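Local structure of acetyl xylan esterase (Paenibacillus sp. R4, 6AGQ) at residues G79-P83 and G84-V88; L106-S110 and M111-A115; C161-A164 and L165-V168; C169-E172 and E173-A176. The protein probably removes acetyl groups from acetylated xylan as a cold-active serine esterase of the alpha/beta-hydrolase superfamily. All blocks are in the same frame, centred on the assembly; numbering follows the deposited sequence.

Overall arrangement
All four contacts are local, and they follow one another along the chain. Contact 1 closes the loop into strand 86-92. Contact 2 ends helix 106-110 and enters strand 114-118, the neighbour of 86-92 in the mixed central sheet. Contacts 3 and 4 share helix 153-170: 161-168 lies on its body, and 169-176 leads out of its end. The centres of contacts 1 and 4 are about 8 Å apart, and those of contacts 2 and 3 about 18 Å apart. Backbone bonds join 84-88 to 169-176 and to 111-115. The set describes the middle of the sheet of an alpha/beta-hydrolase fold, where strands 86-92 and 114-118 lie side by side, and the helix packed against it.

Contact 1: residues G79-P83 and G84-V88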
loop_
_atom_site.group_PDB
_atom_site.type_symbol
_atom_site.label_atom_id
_atom_site.label_comp_id
_atom_site.label_asym_id
_atom_site.label_seq_id
_atom_site.Cartn_x
_atom_site.Cartn_y
_atom_site.Cartn_z
ATOM N N GLY A 79 1.702 -22.958 -46.906
ATOM C CA GLY A 79 2.041 -23.201 -48.321
ATOM C C GLY A 79 3.435 -23.750 -48.472
ATOM O O GLY A 79 4.074 -24.118 -47.490
ATOM N N GLU A 80 3.880 -23.803 -49.718
ATOM C CA GLU A 80 5.144 -24.389 -50.126
ATOM C C GLU A 80 6.288 -23.444 -49.802
ATOM O O GLU A 80 6.148 -22.235 -49.962
ATOM C CB GLU A 80 5.118 -24.621 -51.652
ATOM C CG GLU A 80 6.334 -25.367 -52.243
ATOM C CD GLU A 80 7.516 -24.488 -52.701
ATOM O OE1 GLU A 80 7.424 -23.234 -52.725
ATOM O OE2 GLU A 80 8.564 -25.072 -53.052
ATOM N N HIS A 81 7.418 -23.992 -49.371
ATOM C CA HIS A 81 8.669 -23.217 -49.285
ATOM C C HIS A 81 9.815 -24.115 -49.617
ATOM O O HIS A 81 9.879 -25.280 -49.143
ATOM C CB HIS A 81 8.933 -22.645 -47.879
ATOM C CG HIS A 81 7.730 -22.054 -47.250
ATOM N ND1 HIS A 81 7.248 -20.813 -47.614
ATOM C CD2 HIS A 81 6.845 -22.574 -46.368
ATOM C CE1 HIS A 81 6.134 -20.576 -46.951
ATOM N NE2 HIS A 81 5.876 -21.622 -46.179
ATOM N N GLN A 82 10.758 -23.543 -50.348
ATOM C CA GLN A 82 11.977 -24.200 -50.731
ATOM C C GLN A 82 12.838 -24.486 -49.520
ATOM O O GLN A 82 12.825 -23.736 -48.566
ATOM C CB GLN A 82 12.789 -23.331 -51.717
ATOM C CG GLN A 82 13.239 -24.076 -52.979
ATOM C CD GLN A 82 12.097 -24.782 -53.693
ATOM O OE1 GLN A 82 10.982 -24.256 -53.781
ATOM N NE2 GLN A 82 12.362 -25.980 -54.192
ATOM N N PRO A 83 13.610 -25.571 -49.570
ATOM C CA PRO A 83 14.544 -25.828 -48.494
ATOM C C PRO A 83 15.524 -24.665 -48.274
ATOM O O PRO A 83 15.906 -23.962 -49.218
ATOM C CB PRO A 83 15.264 -27.101 -48.967
ATOM C CG PRO A 83 14.290 -27.789 -49.862
ATOM C CD PRO A 83 13.545 -26.699 -50.541
ATOM N N GLY A 84 15.831 -24.404 -47.007
ATOM C CA GLY A 84 16.760 -23.313 -46.639
ATOM C C GLY A 84 16.353 -21.887 -46.979
ATOM O O GLY A 84 17.230 -21.050 -47.143
ATOM N N SER A 85 15.052 -21.601 -47.051
ATOM C CA SER A 85 14.543 -20.299 -47.527
ATOM C C SER A 85 13.990 -19.346 -46.438
ATOM O O SER A 85 14.083 -18.124 -46.582
ATOM C CB SER A 85 13.466 -20.499 -48.596
ATOM O OG SER A 85 12.294 -21.122 -48.063
ATOM N N LEU A 86 13.455 -19.891 -45.360
ATOM C CA LEU A 86 12.725 -19.094 -44.403
ATOM C C LEU A 86 13.650 -18.607 -43.312
ATOM O O LEU A 86 14.261 -19.435 -42.611
ATOM C CB LEU A 86 11.577 -19.895 -43.732
ATOM C CG LEU A 86 10.417 -20.319 -44.622
ATOM C CD1 LEU A 86 9.334 -20.955 -43.792
ATOM C CD2 LEU A 86 9.810 -19.169 -45.401
ATOM N N PRO A 87 13.693 -17.296 -43.097
ATOM C CA PRO A 87 14.324 -16.836 -41.840
ATOM C C PRO A 87 13.554 -17.306 -40.599
ATOM O O PRO A 87 12.429 -17.801 -40.718
ATOM C CB PRO A 87 14.374 -15.301 -41.985
ATOM C CG PRO A 87 13.484 -14.950 -43.144
ATOM C CD PRO A 87 13.169 -16.192 -43.922
ATOM N N VAL A 88 14.174 -17.249 -39.426
ATOM C CA VAL A 88 13.543 -17.835 -38.246
ATOM C C VAL A 88 13.809 -17.016 -36.991
ATOM O O VAL A 88 14.877 -16.513 -36.801
ATOM C CB VAL A 88 13.892 -19.343 -38.029
ATOM C CG1 VAL A 88 15.340 -19.588 -37.691
ATOM C CG2 VAL A 88 13.061 -19.972 -36.925
#
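The backbone makes a type II beta turn from Gln82 to Ser85, with Pro83 and Gly84 at its two central positions, and then runs into the strand that starts at Leu86. Gly84 has a positive phi of 63°. A CB on it would clash with Pro83 O, which suits a glycine at this corner. The carbonyl of Gln82 receives two bonds from Ser85. The backbone N of Ser85 gives a weak one, 3.4 Å to Gln82 O. The hydroxyl gives the shorter one, with Ser85 OG 2.7 Å from Gln82 O and tilted 17° from the carbonyl plane. The first torsion of Ser85 sets OG between its own backbone N and carbonyl carbon, and this turns it back across the mouth of the turn. Replacing Ser85 by alanine would take away the hydroxyl, and the turn would probably be closed less firmly, with the weak backbone bond remaining from this residue.

Beyond the turn, Leu86 lies against one face of the His81 ring. Its CD1 sits 4.0 Å from the ring centroid, a CH-pi contact. The other methyl, Leu86 CD2, comes 3.8 Å from His81 ND1, and the two side chains cross at about a right angle. The far nitrogen, His81 NE2, bonds to Pro77 O, so the ring is tied by a hydrogen bond as well as packed on one face. Ser85 OG also touches His81 CB at 3.7 Å. The whole is a type II Pro-Gly turn, flanked by the His81-Leu86 contact, that leads the chain from strand 69-77 into strand 86-92 of the alpha/beta-hydrolase sheet.

Contact 2: residues L106-S110 and M111-A115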
loop_
_atom_site.group_PDB
_atom_site.type_symbol
_atom_site.label_atom_id
_atom_site.label_comp_id
_atom_site.label_asym_id
_atom_site.label_seq_id
_atom_site.Cartn_x
_atom_site.Cartn_y
_atom_site.Cartn_z
ATOM N N LEU A 106 2.137 -14.947 -34.909
ATOM C CA LEU A 106 1.607 -14.498 -36.219
ATOM C C LEU A 106 2.364 -13.362 -36.947
ATOM O O LEU A 106 2.573 -13.404 -38.144
ATOM C CB LEU A 106 0.125 -14.090 -36.054
ATOM C CG LEU A 106 -0.493 -13.309 -37.213
ATOM C CD1 LEU A 106 -0.495 -14.116 -38.531
ATOM C CD2 LEU A 106 -1.901 -12.899 -36.786
ATOM N N GLN A 107 2.592 -12.296 -36.246
ATOM C CA GLN A 107 3.390 -11.178 -36.705
ATOM C C GLN A 107 4.630 -11.616 -37.461
ATOM O O GLN A 107 4.891 -11.126 -38.552
ATOM C CB GLN A 107 3.852 -10.296 -35.561
ATOM C CG GLN A 107 3.353 -10.666 -34.164
ATOM C CD GLN A 107 4.055 -9.874 -33.095
ATOM O OE1 GLN A 107 4.599 -8.800 -33.365
ATOM N NE2 GLN A 107 4.065 -10.402 -31.878
ATOM N N TRP A 108 5.377 -12.571 -36.900
ATOM C CA TRP A 108 6.597 -13.072 -37.553
ATOM C C TRP A 108 6.256 -13.827 -38.801
ATOM O O TRP A 108 6.875 -13.556 -39.817
ATOM C CB TRP A 108 7.380 -13.921 -36.611
ATOM C CG TRP A 108 7.602 -13.212 -35.307
ATOM C CD1 TRP A 108 7.253 -13.668 -34.096
ATOM C CD2 TRP A 108 8.207 -11.921 -35.104
ATOM N NE1 TRP A 108 7.555 -12.762 -33.149
ATOM C CE2 TRP A 108 8.192 -11.690 -33.723
ATOM C CE3 TRP A 108 8.792 -10.957 -35.958
ATOM C CZ2 TRP A 108 8.706 -10.516 -33.139
ATOM C CZ3 TRP A 108 9.332 -9.796 -35.393
ATOM C CH2 TRP A 108 9.276 -9.581 -33.990
ATOM N N ALA A 109 5.219 -14.696 -38.760
ATOM C CA ALA A 109 4.825 -15.436 -39.924
ATOM C C ALA A 109 4.327 -14.548 -41.055
ATOM O O ALA A 109 4.601 -14.800 -42.234
ATOM C CB ALA A 109 3.768 -16.476 -39.576
ATOM N N SER A 110 3.589 -13.504 -40.723
ATOM C CA SER A 110 3.117 -12.593 -41.750
ATOM C C SER A 110 4.252 -11.840 -42.432
ATOM O O SER A 110 4.090 -11.402 -43.559
ATOM C CB SER A 110 2.077 -11.619 -41.171
ATOM O OG SER A 110 2.759 -10.557 -40.538
ATOM N N MET A 111 5.412 -11.713 -41.792
ATOM C CA MET A 111 6.619 -11.189 -42.490
ATOM C C MET A 111 7.406 -12.238 -43.254
ATOM O O MET A 111 8.562 -11.986 -43.659
ATOM C CB MET A 111 7.596 -10.514 -41.509
ATOM C CG MET A 111 6.983 -9.439 -40.638
ATOM S SD MET A 111 8.040 -9.017 -39.260
ATOM C CE MET A 111 9.325 -8.069 -40.075
ATOM N N GLY A 112 6.837 -13.425 -43.417
ATOM C CA GLY A 112 7.496 -14.517 -44.147
ATOM C C GLY A 112 8.531 -15.300 -43.333
ATOM O O GLY A 112 9.468 -15.845 -43.878
ATOM N N MET A 113 8.363 -15.371 -42.033
ATOM C CA MET A 113 9.352 -16.023 -41.188
ATOM C C MET A 113 8.746 -17.181 -40.491
ATOM O O MET A 113 7.562 -17.205 -40.229
ATOM C CB MET A 113 9.863 -15.036 -40.160
ATOM C CG MET A 113 10.793 -14.019 -40.779
ATOM S SD MET A 113 10.895 -12.474 -39.871
ATOM C CE MET A 113 11.111 -12.981 -38.157
ATOM N N ALA A 114 9.574 -18.148 -40.155
ATOM C CA ALA A 114 9.203 -19.160 -39.198
ATOM C C ALA A 114 9.417 -18.621 -37.799
ATOM O O ALA A 114 10.188 -17.700 -37.610
ATOM C CB ALA A 114 10.045 -20.391 -39.410
ATOM N N ALA A 115 8.754 -19.202 -36.798
ATOM C CA ALA A 115 9.024 -18.826 -35.439
ATOM C C ALA A 115 8.805 -19.986 -34.489
ATOM O O ALA A 115 7.855 -20.785 -34.652
ATOM C CB ALA A 115 8.170 -17.607 -35.035
#
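Trp108 is the large knob here, and Met111, Met113 and Ala115 pack round it. Met111 lies alongside the indole and points the same way. Its chain bends at chi3 (74°), and Met111 SD comes to 3.9 Å from Trp108 CE3. This is an oblique Met-aromatic contact. Met113 reaches the same ring atom from another direction. Its terminal methyl, Met113 CE, is 3.8 Å from Trp108 CE3 and also touches Trp108 CB. Trp108 CE3 therefore fits into the hollow between a sulfur and a methyl. Further along, Ala115 CB sits against the root of the indole, 4.1 Å from Trp108 CB.

The backbone closes with a Schellman motif, with Gly112 as the C-prime residue at positive phi. Met113 N bonds to Trp108 O at 3.2 Å, and Gly112 N bonds to Ala109 O at 2.9 Å. Ser110 OG bonds back to Gln107 O at 3.0 Å, so this carbonyl near the helix end is used by a side chain; Met111 N adds a weak bond to it.

The helix belongs to the beta-alpha-beta unit between strands 86-92 and 114-118. Trp108 and Met113 both pack on Ile317 of helix 309-320 and on Leu89 of strand 86-92. Ala109 rests on Val75 of strand 69-77. Leu106 and Ser110 touch Leu106 of a second subunit.

Contact 3: residues C161-A164 and L165-V168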
loop_
_atom_site.group_PDB
_atom_site.type_symbol
_atom_site.label_atom_id
_atom_site.label_comp_id
_atom_site.label_asym_id
_atom_site.label_seq_id
_atom_site.Cartn_x
_atom_site.Cartn_y
_atom_site.Cartn_z
ATOM N N CYS A 161 17.890 -24.171 -24.545
ATOM C CA CYS A 161 17.805 -22.988 -25.379
ATOM C C CYS A 161 18.682 -23.082 -26.585
ATOM O O CYS A 161 18.359 -22.471 -27.585
ATOM C CB CYS A 161 18.085 -21.677 -24.590
ATOM S SG CYS A 161 16.804 -21.293 -23.347
ATOM N N ILE A 162 19.826 -23.763 -26.460
ATOM C CA ILE A 162 20.715 -24.032 -27.605
ATOM C C ILE A 162 20.116 -25.154 -28.464
ATOM O O ILE A 162 20.178 -25.170 -29.729
ATOM C CB ILE A 162 22.143 -24.408 -27.098
ATOM C CG1 ILE A 162 22.893 -23.122 -26.659
ATOM C CG2 ILE A 162 22.963 -25.208 -28.142
ATOM C CD1 ILE A 162 24.101 -23.435 -25.769
ATOM N N ARG A 163 19.523 -26.116 -27.773
ATOM C CA ARG A 163 18.829 -27.174 -28.480
ATOM C C ARG A 163 17.587 -26.686 -29.260
ATOM O O ARG A 163 17.249 -27.312 -30.271
ATOM C CB ARG A 163 18.528 -28.319 -27.513
ATOM C CG ARG A 163 19.805 -29.012 -27.097
ATOM C CD ARG A 163 19.620 -29.854 -25.861
ATOM N NE ARG A 163 18.961 -31.122 -26.176
ATOM C CZ ARG A 163 19.534 -32.189 -26.712
ATOM N NH1 ARG A 163 20.851 -32.218 -27.019
ATOM N NH2 ARG A 163 18.772 -33.266 -26.914
ATOM N N ALA A 164 16.950 -25.584 -28.857
ATOM C CA ALA A 164 15.975 -24.910 -29.722
ATOM C C ALA A 164 16.582 -24.423 -31.057
ATOM O O ALA A 164 15.945 -24.430 -32.084
ATOM C CB ALA A 164 15.315 -23.756 -28.991
ATOM N N LEU A 165 17.834 -24.007 -31.050
ATOM C CA LEU A 165 18.505 -23.655 -32.321
ATOM C C LEU A 165 18.782 -24.919 -33.140
ATOM O O LEU A 165 18.645 -24.866 -34.347
ATOM C CB LEU A 165 19.810 -22.924 -32.096
ATOM C CG LEU A 165 19.767 -21.758 -31.116
ATOM C CD1 LEU A 165 21.189 -21.291 -30.771
ATOM C CD2 LEU A 165 18.882 -20.634 -31.637
ATOM N N ASP A 166 19.136 -26.043 -32.490
ATOM C CA ASP A 166 19.245 -27.383 -33.164
ATOM C C ASP A 166 17.893 -27.758 -33.782
ATOM O O ASP A 166 17.847 -28.309 -34.862
ATOM C CB ASP A 166 19.622 -28.589 -32.205
ATOM C CG ASP A 166 21.015 -28.455 -31.493
ATOM O OD1 ASP A 166 21.838 -27.615 -31.888
ATOM O OD2 ASP A 166 21.286 -29.231 -30.517
ATOM N N PHE A 167 16.800 -27.527 -33.065
ATOM C CA PHE A 167 15.475 -27.834 -33.638
ATOM C C PHE A 167 15.188 -26.988 -34.881
ATOM O O PHE A 167 14.839 -27.557 -35.940
ATOM C CB PHE A 167 14.323 -27.657 -32.666
ATOM C CG PHE A 167 12.958 -27.869 -33.304
ATOM C CD1 PHE A 167 12.462 -29.151 -33.510
ATOM C CD2 PHE A 167 12.183 -26.760 -33.749
ATOM C CE1 PHE A 167 11.222 -29.329 -34.132
ATOM C CE2 PHE A 167 10.937 -26.924 -34.347
ATOM C CZ PHE A 167 10.446 -28.209 -34.540
ATOM N N VAL A 168 15.316 -25.663 -34.794
ATOM C CA VAL A 168 14.984 -24.891 -35.969
ATOM C C VAL A 168 15.917 -25.215 -37.124
ATOM O O VAL A 168 15.457 -25.224 -38.274
ATOM C CB VAL A 168 14.823 -23.359 -35.756
ATOM C CG1 VAL A 168 13.679 -23.096 -34.794
ATOM C CG2 VAL A 168 16.099 -22.630 -35.346
#
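Arg163 and Asp166 meet one turn apart on helix 153-170, an alpha-helix of the alpha/beta-hydrolase fold that packs on the central sheet. The aliphatic part of the arginine does the touching. Its CG lies 3.7 Å from Asp166 OD2, and the two side chains pass at a slant. The charged ends are not in contact: Arg163 NH1 is 4.6 Å from Asp166 OD2, and the guanidinium and carboxylate planes stand 74° apart. The bend at chi3 (78°) carries the guanidinium off to other partners.

On another side of the helix, Leu165 folds its CB and CG over the carbonyl of Ile162, with CB 3.3 Å from Ile162 O. Ala164 and Val168 share a sheet-facing side. Ala164 touches Leu116 and Ile118, and Val168 packs on Val88, Val90 and Leu116.

The second shell fixes the two charged groups. Arg163 bonds to Ser35 OG and to the carbonyls of Lys38 and Asp63, so a buried charge is held mainly by neutral oxygens. Asp166 OD1 forms a salt bridge with Arg200. This probably steadies its negative charge.

The backbone bonds of the helix underlie all of this. Phe167 N reaches Arg163 O at 2.8 Å, and Val168 N reaches Ala164 O at 3.0 Å. Asp166 N bonds to Ile162 O at 3.1 Å.

Contact 4: residues C169-E172 and E173-A176; sequences CSRE and EVDA
Glu173 lies side by side with Arg171 and points the same way, yet the carboxylate meets the aliphatic part of the arginine, not its guanidinium. Glu173 OE2 comes 3.7 Å from Arg171 CB, while Arg171 NE stays 5.7 Å from Glu173 OE2. The first torsion of Glu173 (68°) places CG between its backbone N and carbonyl carbon, and the bend at chi2 brings the carboxylate alongside Arg171 CB. Its polar partner is Tyr74, whose hydroxyl bonds to OE2. The guanidinium turns the other way and grips Ser170 OG at its edge with two nitrogens, NH2 at 2.9 Å and NE at 3.2 Å from that one oxygen. An alanine at Arg171 would keep CB but remove the guanidinium, and Ser170 OG would probably lose the two N-H donors that grip it.

Val174 comes next. Its N bonds to Arg171 O at 3.2 Å. Its CG2 packs 3.9 Å from Arg171 CB, and the residue also rests on Tyr74 and Val88. Asp175 follows in the strand, its backbone paired with Leu86. At Ala176 the chain turns a corner, and its CB meets the sulfur of Cys169, CB to SG 3.8 Å.

The bond from Val174 closes a type I beta turn from Arg171 to Val174. This turn takes the chain from the end of helix 153-170 toward strand 179-184, a helix-to-strand connection of the alpha/beta-hydrolase fold.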
loop_
_atom_site.group_PDB
_atom_site.type_symbol
_atom_site.label_atom_id
_atom_site.label_comp_id
_atom_site.label_asym_id
_atom_site.label_seq_id
_atom_site.Cartn_x
_atom_site.Cartn_y
_atom_site.Cartn_z
ATOM N N CYS A 169 17.198 -25.482 -36.847
ATOM C CA CYS A 169 18.152 -25.830 -37.935
ATOM C C CYS A 169 17.871 -27.198 -38.581
ATOM O O CYS A 169 18.108 -27.393 -39.764
ATOM C CB CYS A 169 19.588 -25.786 -37.452
ATOM S SG CYS A 169 20.086 -24.087 -37.180
ATOM N N SER A 170 17.326 -28.119 -37.801
ATOM C CA SER A 170 16.778 -29.362 -38.384
ATOM C C SER A 170 15.541 -29.211 -39.302
ATOM O O SER A 170 15.216 -30.170 -40.017
ATOM C CB SER A 170 16.437 -30.354 -37.278
ATOM O OG SER A 170 15.186 -30.010 -36.688
ATOM N N ARG A 171 14.839 -28.070 -39.302
ATOM C CA ARG A 171 13.704 -27.880 -40.242
ATOM C C ARG A 171 14.259 -27.592 -41.622
ATOM O O ARG A 171 15.100 -26.729 -41.790
ATOM C CB ARG A 171 12.744 -26.755 -39.806
ATOM C CG ARG A 171 12.209 -26.860 -38.370
ATOM C CD ARG A 171 11.381 -28.132 -38.133
ATOM N NE ARG A 171 12.184 -29.249 -37.631
ATOM C CZ ARG A 171 11.788 -30.518 -37.512
ATOM N NH1 ARG A 171 10.572 -30.889 -37.836
ATOM N NH2 ARG A 171 12.619 -31.421 -37.006
ATOM N N GLU A 172 13.810 -28.323 -42.627
ATOM C CA GLU A 172 14.402 -28.180 -43.957
ATOM C C GLU A 172 14.078 -26.832 -44.609
ATOM O O GLU A 172 14.910 -26.272 -45.299
ATOM C CB GLU A 172 14.024 -29.365 -44.847
ATOM C CG GLU A 172 14.660 -30.674 -44.341
ATOM C CD GLU A 172 16.195 -30.785 -44.515
ATOM O OE1 GLU A 172 16.829 -30.038 -45.332
ATOM O OE2 GLU A 172 16.770 -31.664 -43.812
ATOM N N GLU A 173 12.902 -26.287 -44.322
ATOM C CA GLU A 173 12.508 -24.969 -44.822
ATOM C C GLU A 173 13.299 -23.790 -44.224
ATOM O O GLU A 173 13.321 -22.706 -44.820
ATOM C CB GLU A 173 10.989 -24.742 -44.649
ATOM C CG GLU A 173 10.489 -24.619 -43.205
ATOM C CD GLU A 173 10.154 -25.962 -42.495
ATOM O OE1 GLU A 173 10.542 -27.078 -43.027
ATOM O OE2 GLU A 173 9.523 -25.898 -41.379
ATOM N N VAL A 174 13.938 -24.000 -43.058
ATOM C CA VAL A 174 14.617 -22.912 -42.375
ATOM C C VAL A 174 15.991 -22.608 -42.982
ATOM O O VAL A 174 16.738 -23.509 -43.344
ATOM C CB VAL A 174 14.683 -23.174 -40.852
ATOM C CG1 VAL A 174 15.692 -22.273 -40.180
ATOM C CG2 VAL A 174 13.281 -22.933 -40.253
ATOM N N ASP A 175 16.274 -21.319 -43.154
ATOM C CA ASP A 175 17.636 -20.777 -43.479
ATOM C C ASP A 175 18.418 -20.533 -42.154
ATOM O O ASP A 175 18.129 -19.576 -41.398
ATOM C CB ASP A 175 17.468 -19.450 -44.215
ATOM C CG ASP A 175 18.767 -18.886 -44.778
ATOM O OD1 ASP A 175 19.883 -19.318 -44.373
ATOM O OD2 ASP A 175 18.642 -17.989 -45.652
ATOM N N ALA A 176 19.408 -21.387 -41.912
ATOM C CA ALA A 176 20.193 -21.399 -40.687
ATOM C C ALA A 176 21.146 -20.181 -40.588
ATOM O O ALA A 176 21.566 -19.794 -39.486
ATOM C CB ALA A 176 20.976 -22.728 -40.593
#